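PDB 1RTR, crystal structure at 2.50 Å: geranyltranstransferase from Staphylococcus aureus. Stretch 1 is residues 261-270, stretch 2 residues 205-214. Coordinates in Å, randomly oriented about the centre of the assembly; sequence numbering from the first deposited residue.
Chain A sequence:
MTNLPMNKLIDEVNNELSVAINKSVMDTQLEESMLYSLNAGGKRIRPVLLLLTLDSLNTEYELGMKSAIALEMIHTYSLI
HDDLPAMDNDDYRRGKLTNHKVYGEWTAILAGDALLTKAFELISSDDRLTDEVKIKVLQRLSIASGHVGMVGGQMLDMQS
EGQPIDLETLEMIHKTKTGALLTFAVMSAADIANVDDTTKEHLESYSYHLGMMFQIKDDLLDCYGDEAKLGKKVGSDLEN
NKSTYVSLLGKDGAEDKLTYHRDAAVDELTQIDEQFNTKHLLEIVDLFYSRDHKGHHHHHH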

ATOM      1  N   HIS A 261      -3.645  27.500 -16.738  1.00 58.32           N
ATOM      2  CA  HIS A 261      -2.751  26.593 -16.031  1.00 59.11           C
ATOM      3  C   HIS A 261      -1.349  26.549 -16.661  1.00 60.10           C
ATOM      4  O   HIS A 261      -0.335  26.596 -15.945  1.00 59.07           O
ATOM      5  CB  HIS A 261      -3.373  25.200 -15.948  1.00 58.81           C
ATOM      6  CG  HIS A 261      -4.489  25.116 -14.962  1.00 57.89           C
ATOM      7  ND1 HIS A 261      -4.340  25.493 -13.645  1.00 58.07           N
ATOM      8  CD2 HIS A 261      -5.783  24.748 -15.106  1.00 56.56           C
ATOM      9  CE1 HIS A 261      -5.491  25.341 -13.015  1.00 58.14           C
ATOM     10  NE2 HIS A 261      -6.383  24.892 -13.881  1.00 57.84           N
ATOM     11  N   ARG A 262      -1.320  26.473 -17.996  1.00 61.33           N
ATOM     12  CA  ARG A 262      -0.095  26.614 -18.787  1.00 62.83           C
ATOM     13  C   ARG A 262       0.659  27.852 -18.330  1.00 63.13           C
ATOM     14  O   ARG A 262       1.835  27.776 -18.006  1.00 63.76           O
ATOM     15  CB  ARG A 262      -0.446  26.711 -20.282  1.00 63.56           C
ATOM     16  CG  ARG A 262       0.721  26.797 -21.286  1.00 65.75           C
ATOM     17  CD  ARG A 262       1.663  27.979 -21.073  1.00 69.12           C
ATOM     18  NE  ARG A 262       1.673  28.965 -22.161  1.00 71.36           N
ATOM     19  CZ  ARG A 262       2.314  28.813 -23.316  1.00 71.45           C
ATOM     20  NH1 ARG A 262       2.279  29.781 -24.213  1.00 70.80           N
ATOM     21  NH2 ARG A 262       2.989  27.697 -23.579  1.00 73.13           N
ATOM     22  N   ASP A 263      -0.034  28.983 -18.261  1.00 63.50           N
ATOM     23  CA  ASP A 263       0.604  30.247 -17.930  1.00 63.85           C
ATOM     24  C   ASP A 263       1.092  30.289 -16.503  1.00 63.55           C
ATOM     25  O   ASP A 263       2.147  30.844 -16.227  1.00 63.44           O
ATOM     26  CB  ASP A 263      -0.342  31.425 -18.201  1.00 64.27           C
ATOM     27  CG  ASP A 263      -0.506  31.712 -19.679  1.00 65.61           C
ATOM     28  OD1 ASP A 263      -1.364  32.551 -20.031  1.00 67.72           O
ATOM     29  OD2 ASP A 263       0.172  31.143 -20.568  1.00 68.19           O
ATOM     30  N   ALA A 264       0.318  29.713 -15.591  1.00 63.95           N
ATOM     31  CA  ALA A 264       0.681  29.711 -14.169  1.00 64.08           C
ATOM     32  C   ALA A 264       1.852  28.760 -13.898  1.00 63.86           C
ATOM     33  O   ALA A 264       2.695  29.043 -13.052  1.00 63.43           O
ATOM     34  CB  ALA A 264      -0.530  29.371 -13.295  1.00 63.94           C
ATOM     35  N   ALA A 265       1.898  27.653 -14.641  1.00 64.14           N
ATOM     36  CA  ALA A 265       3.023  26.720 -14.602  1.00 64.69           C
ATOM     37  C   ALA A 265       4.295  27.426 -15.056  1.00 65.21           C
ATOM     38  O   ALA A 265       5.248  27.548 -14.270  1.00 65.48           O
ATOM     39  CB  ALA A 265       2.751  25.502 -15.472  1.00 64.53           C
ATOM     40  N   VAL A 266       4.283  27.900 -16.312  1.00 65.58           N
ATOM     41  CA  VAL A 266       5.383  28.664 -16.924  1.00 65.53           C
ATOM     42  C   VAL A 266       5.802  29.845 -16.046  1.00 65.61           C
ATOM     43  O   VAL A 266       6.991  30.107 -15.880  1.00 66.02           O
ATOM     44  CB  VAL A 266       5.013  29.148 -18.361  1.00 65.61           C
ATOM     45  CG1 VAL A 266       6.066  30.101 -18.942  1.00 65.71           C
ATOM     46  CG2 VAL A 266       4.829  27.976 -19.289  1.00 65.43           C
ATOM     47  N   ASP A 267       4.826  30.539 -15.472  1.00 65.82           N
ATOM     48  CA  ASP A 267       5.095  31.638 -14.552  1.00 65.99           C
ATOM     49  C   ASP A 267       5.965  31.123 -13.426  1.00 66.01           C
ATOM     50  O   ASP A 267       7.026  31.663 -13.174  1.00 66.05           O
ATOM     51  CB  ASP A 267       3.785  32.214 -13.999  1.00 66.11           C
ATOM     52  CG  ASP A 267       3.940  33.622 -13.452  1.00 66.42           C
ATOM     53  OD1 ASP A 267       2.976  34.145 -12.848  1.00 66.31           O
ATOM     54  OD2 ASP A 267       4.982  34.289 -13.585  1.00 68.58           O
ATOM     55  N   GLU A 268       5.523  30.041 -12.788  1.00 66.69           N
ATOM     56  CA  GLU A 268       6.170  29.495 -11.585  1.00 67.03           C
ATOM     57  C   GLU A 268       7.636  29.085 -11.782  1.00 67.10           C
ATOM     58  O   GLU A 268       8.480  29.322 -10.916  1.00 66.50           O
ATOM     59  CB  GLU A 268       5.345  28.334 -11.013  1.00 66.85           C
ATOM     60  CG  GLU A 268       4.180  28.778 -10.138  1.00 67.10           C
ATOM     61  CD  GLU A 268       4.607  29.595  -8.924  1.00 69.01           C
ATOM     62  OE1 GLU A 268       3.718  30.166  -8.234  1.00 68.55           O
ATOM     63  OE2 GLU A 268       5.835  29.664  -8.656  1.00 69.48           O
ATOM     64  N   LEU A 269       7.920  28.487 -12.933  1.00 67.70           N
ATOM     65  CA  LEU A 269       9.285  28.191 -13.333  1.00 68.57           C
ATOM     66  C   LEU A 269      10.179  29.430 -13.391  1.00 69.58           C
ATOM     67  O   LEU A 269      11.305  29.388 -12.882  1.00 70.42           O
ATOM     68  CB  LEU A 269       9.306  27.432 -14.660  1.00 68.28           C
ATOM     69  CG  LEU A 269       8.683  26.032 -14.616  1.00 67.78           C
ATOM     70  CD1 LEU A 269       8.723  25.386 -15.981  1.00 67.73           C
ATOM     71  CD2 LEU A 269       9.347  25.130 -13.569  1.00 66.86           C
ATOM     72  N   THR A 270       9.689  30.535 -13.970  1.00 70.40           N
ATOM     73  CA  THR A 270      10.490  31.773 -14.047  1.00 70.96           C
ATOM     74  C   THR A 270      10.804  32.379 -12.681  1.00 71.46           C
ATOM     75  O   THR A 270      11.641  33.277 -12.574  1.00 71.81           O
ATOM     76  CB  THR A 270       9.856  32.869 -14.974  1.00 71.14           C
ATOM     77  OG1 THR A 270       8.800  33.548 -14.279  1.00 71.78           O
ATOM     78  CG2 THR A 270       9.189  32.276 -16.224  1.00 70.43           C
TER
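Stretch 2 (205-214) SYSYHLGMMF

Two helices that pack nearly antiparallel can interlock through a few side chains at their crossing. Residues 205-214 of the staphylococcal geranyltranstransferase illustrate the principle against residues 261-270. Both stretches are helical, with i to i+4 backbone hydrogen bonds such as Met213 N to His209 O (3.0 Å) and Ala265 N to His261 O (2.8 Å). Their N-to-C directions differ by 156°, with a signed crossing angle of -156°, and the axes approach to 8.2 Å. The register follows from the opposed directions: Tyr206 CA lies 4.7 Å from Ala265 CA, and one turn further along stretch 2, His209 CA lies 5.0 Å from His261 CA, one turn back along stretch 1. In all, 581 Å² of surface is buried.

The polar component is a single hydrogen bond. His209 ND1 and His261 ND1 are 3.0 Å apart in an almost linear arrangement, and each nitrogen sits at the edge of the other's ring. Either could be the donor; one must carry the proton and the other accept it. The imidazoles meet rim to rim, with centroids 5.3 Å apart and planes inclined at 38°, so this is not a stack.

With the ring edges engaged in this way, the faces remain available to aliphatic carbons. Ala264 CB stands 3.4 Å from the centroid of the His209 ring, almost exactly on its normal, and Met212 CB lies 3.5 Å from the centroid of the His261 ring. A third CH-pi contact lies further along the interface, where Leu269 CD2 is 4.0 Å from the centroid of the Tyr206 ring, over its face.

The remaining contacts are matters of fit. His261 acts as a knob in a hole formed by Tyr208, His209, Met212 and Met213; its CB comes within 3.7 Å of Met213 CG. The sulfur of Met213 reaches the neighbouring backbone, with SD 3.7 Å from Arg262 CA, although the Arg262 CA-to-CB bond points away. At the close crossing, Ala265 CB is 4.1 Å from His209 CB and 4.2 Å from Tyr206 CD2, its methyl group touching both residues. Near the start of stretch 2, Glu268 points its CA-to-CB bond toward the partner helix: its CB lies 4.1 Å from Tyr206 CB, while its OE1 is 3.6 Å from Ser205 CB.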

ATOM      1  N   SER A 205       3.437  24.748  -6.655  1.00 54.63           N
ATOM      2  CA  SER A 205       2.469  25.359  -7.577  1.00 53.89           C
ATOM      3  C   SER A 205       2.691  24.878  -8.983  1.00 52.82           C
ATOM      4  O   SER A 205       1.731  24.534  -9.688  1.00 52.78           O
ATOM      5  CB  SER A 205       2.517  26.887  -7.584  1.00 54.09           C
ATOM      6  OG  SER A 205       2.629  27.401  -6.284  1.00 55.67           O
ATOM      7  N   TYR A 206       3.951  24.843  -9.403  1.00 51.85           N
ATOM      8  CA  TYR A 206       4.236  24.361 -10.740  1.00 51.16           C
ATOM      9  C   TYR A 206       3.570  23.013 -10.932  1.00 50.94           C
ATOM     10  O   TYR A 206       2.860  22.815 -11.919  1.00 51.47           O
ATOM     11  CB  TYR A 206       5.743  24.284 -11.011  1.00 51.32           C
ATOM     12  CG  TYR A 206       6.100  23.353 -12.162  1.00 50.95           C
ATOM     13  CD1 TYR A 206       6.459  22.021 -11.928  1.00 50.45           C
ATOM     14  CD2 TYR A 206       6.051  23.796 -13.479  1.00 50.67           C
ATOM     15  CE1 TYR A 206       6.783  21.164 -12.988  1.00 51.51           C
ATOM     16  CE2 TYR A 206       6.364  22.949 -14.541  1.00 51.05           C
ATOM     17  CZ  TYR A 206       6.738  21.643 -14.288  1.00 51.12           C
ATOM     18  OH  TYR A 206       7.043  20.814 -15.334  1.00 50.61           O
ATOM     19  N   SER A 207       3.770  22.091  -9.983  1.00 50.68           N
ATOM     20  CA  SER A 207       3.257  20.720 -10.134  1.00 50.43           C
ATOM     21  C   SER A 207       1.740  20.658 -10.130  1.00 50.43           C
ATOM     22  O   SER A 207       1.139  19.900 -10.901  1.00 49.65           O
ATOM     23  CB  SER A 207       3.836  19.787  -9.067  1.00 50.40           C
ATOM     24  OG  SER A 207       3.163  19.951  -7.831  1.00 50.43           O
ATOM     25  N   TYR A 208       1.123  21.468  -9.269  1.00 51.11           N
ATOM     26  CA  TYR A 208      -0.333  21.577  -9.244  1.00 52.13           C
ATOM     27  C   TYR A 208      -0.903  22.010 -10.595  1.00 52.18           C
ATOM     28  O   TYR A 208      -1.803  21.352 -11.132  1.00 52.52           O
ATOM     29  CB  TYR A 208      -0.809  22.531  -8.144  1.00 52.82           C
ATOM     30  CG  TYR A 208      -2.264  22.895  -8.307  1.00 54.79           C
ATOM     31  CD1 TYR A 208      -2.637  24.111  -8.899  1.00 57.33           C
ATOM     32  CD2 TYR A 208      -3.271  22.020  -7.895  1.00 56.03           C
ATOM     33  CE1 TYR A 208      -3.975  24.452  -9.057  1.00 59.32           C
ATOM     34  CE2 TYR A 208      -4.621  22.347  -8.059  1.00 59.47           C
ATOM     35  CZ  TYR A 208      -4.963  23.567  -8.639  1.00 60.38           C
ATOM     36  OH  TYR A 208      -6.284  23.908  -8.805  1.00 62.47           O
ATOM     37  N   HIS A 209      -0.375  23.101 -11.151  1.00 52.17           N
ATOM     38  CA  HIS A 209      -0.874  23.612 -12.438  1.00 52.43           C
ATOM     39  C   HIS A 209      -0.591  22.650 -13.569  1.00 53.00           C
ATOM     40  O   HIS A 209      -1.461  22.401 -14.421  1.00 53.18           O
ATOM     41  CB  HIS A 209      -0.313  25.007 -12.745  1.00 52.23           C
ATOM     42  CG  HIS A 209      -0.816  26.059 -11.814  1.00 51.04           C
ATOM     43  ND1 HIS A 209      -2.148  26.410 -11.743  1.00 51.00           N
ATOM     44  CD2 HIS A 209      -0.179  26.803 -10.881  1.00 51.90           C
ATOM     45  CE1 HIS A 209      -2.306  27.338 -10.815  1.00 53.12           C
ATOM     46  NE2 HIS A 209      -1.126  27.597 -10.276  1.00 52.56           N
ATOM     47  N   LEU A 210       0.611  22.075 -13.562  1.00 53.73           N
ATOM     48  CA  LEU A 210       0.957  21.059 -14.555  1.00 54.42           C
ATOM     49  C   LEU A 210      -0.056  19.914 -14.519  1.00 54.72           C
ATOM     50  O   LEU A 210      -0.472  19.417 -15.567  1.00 55.08           O
ATOM     51  CB  LEU A 210       2.373  20.531 -14.326  1.00 54.72           C
ATOM     52  CG  LEU A 210       2.849  19.454 -15.302  1.00 54.64           C
ATOM     53  CD1 LEU A 210       3.139  20.097 -16.653  1.00 54.89           C
ATOM     54  CD2 LEU A 210       4.082  18.745 -14.754  1.00 53.45           C
ATOM     55  N   GLY A 211      -0.461  19.521 -13.311  1.00 54.93           N
ATOM     56  CA  GLY A 211      -1.427  18.453 -13.128  1.00 55.43           C
ATOM     57  C   GLY A 211      -2.801  18.754 -13.685  1.00 55.89           C
ATOM     58  O   GLY A 211      -3.417  17.894 -14.322  1.00 56.16           O
ATOM     59  N   MET A 212      -3.291  19.965 -13.439  1.00 56.17           N
ATOM     60  CA  MET A 212      -4.588  20.381 -13.973  1.00 56.85           C
ATOM     61  C   MET A 212      -4.577  20.460 -15.509  1.00 57.81           C
ATOM     62  O   MET A 212      -5.571  20.123 -16.149  1.00 57.76           O
ATOM     63  CB  MET A 212      -5.064  21.690 -13.327  1.00 56.32           C
ATOM     64  CG  MET A 212      -5.192  21.635 -11.773  1.00 55.80           C
ATOM     65  SD  MET A 212      -6.172  20.227 -11.040  1.00 51.97           S
ATOM     66  CE  MET A 212      -7.719  20.463 -11.812  1.00 50.07           C
ATOM     67  N   MET A 213      -3.446  20.851 -16.102  1.00 59.17           N
ATOM     68  CA  MET A 213      -3.305  20.838 -17.571  1.00 60.47           C
ATOM     69  C   MET A 213      -3.699  19.499 -18.164  1.00 62.07           C
ATOM     70  O   MET A 213      -4.437  19.437 -19.150  1.00 62.68           O
ATOM     71  CB  MET A 213      -1.878  21.183 -18.020  1.00 59.76           C
ATOM     72  CG  MET A 213      -1.427  22.606 -17.692  1.00 57.38           C
ATOM     73  SD  MET A 213       0.221  22.932 -18.295  1.00 52.33           S
ATOM     74  CE  MET A 213      -0.092  22.691 -20.035  1.00 49.85           C
ATOM     75  N   PHE A 214      -3.210  18.436 -17.533  1.00 64.33           N
ATOM     76  CA  PHE A 214      -3.305  17.054 -18.019  1.00 66.34           C
ATOM     77  C   PHE A 214      -4.701  16.663 -18.526  1.00 66.67           C
ATOM     78  O   PHE A 214      -4.863  16.219 -19.665  1.00 67.14           O
ATOM     79  CB  PHE A 214      -2.854  16.117 -16.882  1.00 67.17           C
ATOM     80  CG  PHE A 214      -2.560  14.706 -17.311  1.00 70.40           C
ATOM     81  CD1 PHE A 214      -1.304  14.153 -17.068  1.00 73.44           C
ATOM     82  CD2 PHE A 214      -3.544  13.912 -17.913  1.00 73.08           C
ATOM     83  CE1 PHE A 214      -1.018  12.831 -17.444  1.00 75.24           C
ATOM     84  CE2 PHE A 214      -3.272  12.592 -18.304  1.00 75.38           C
ATOM     85  CZ  PHE A 214      -2.006  12.047 -18.066  1.00 75.87           C
TER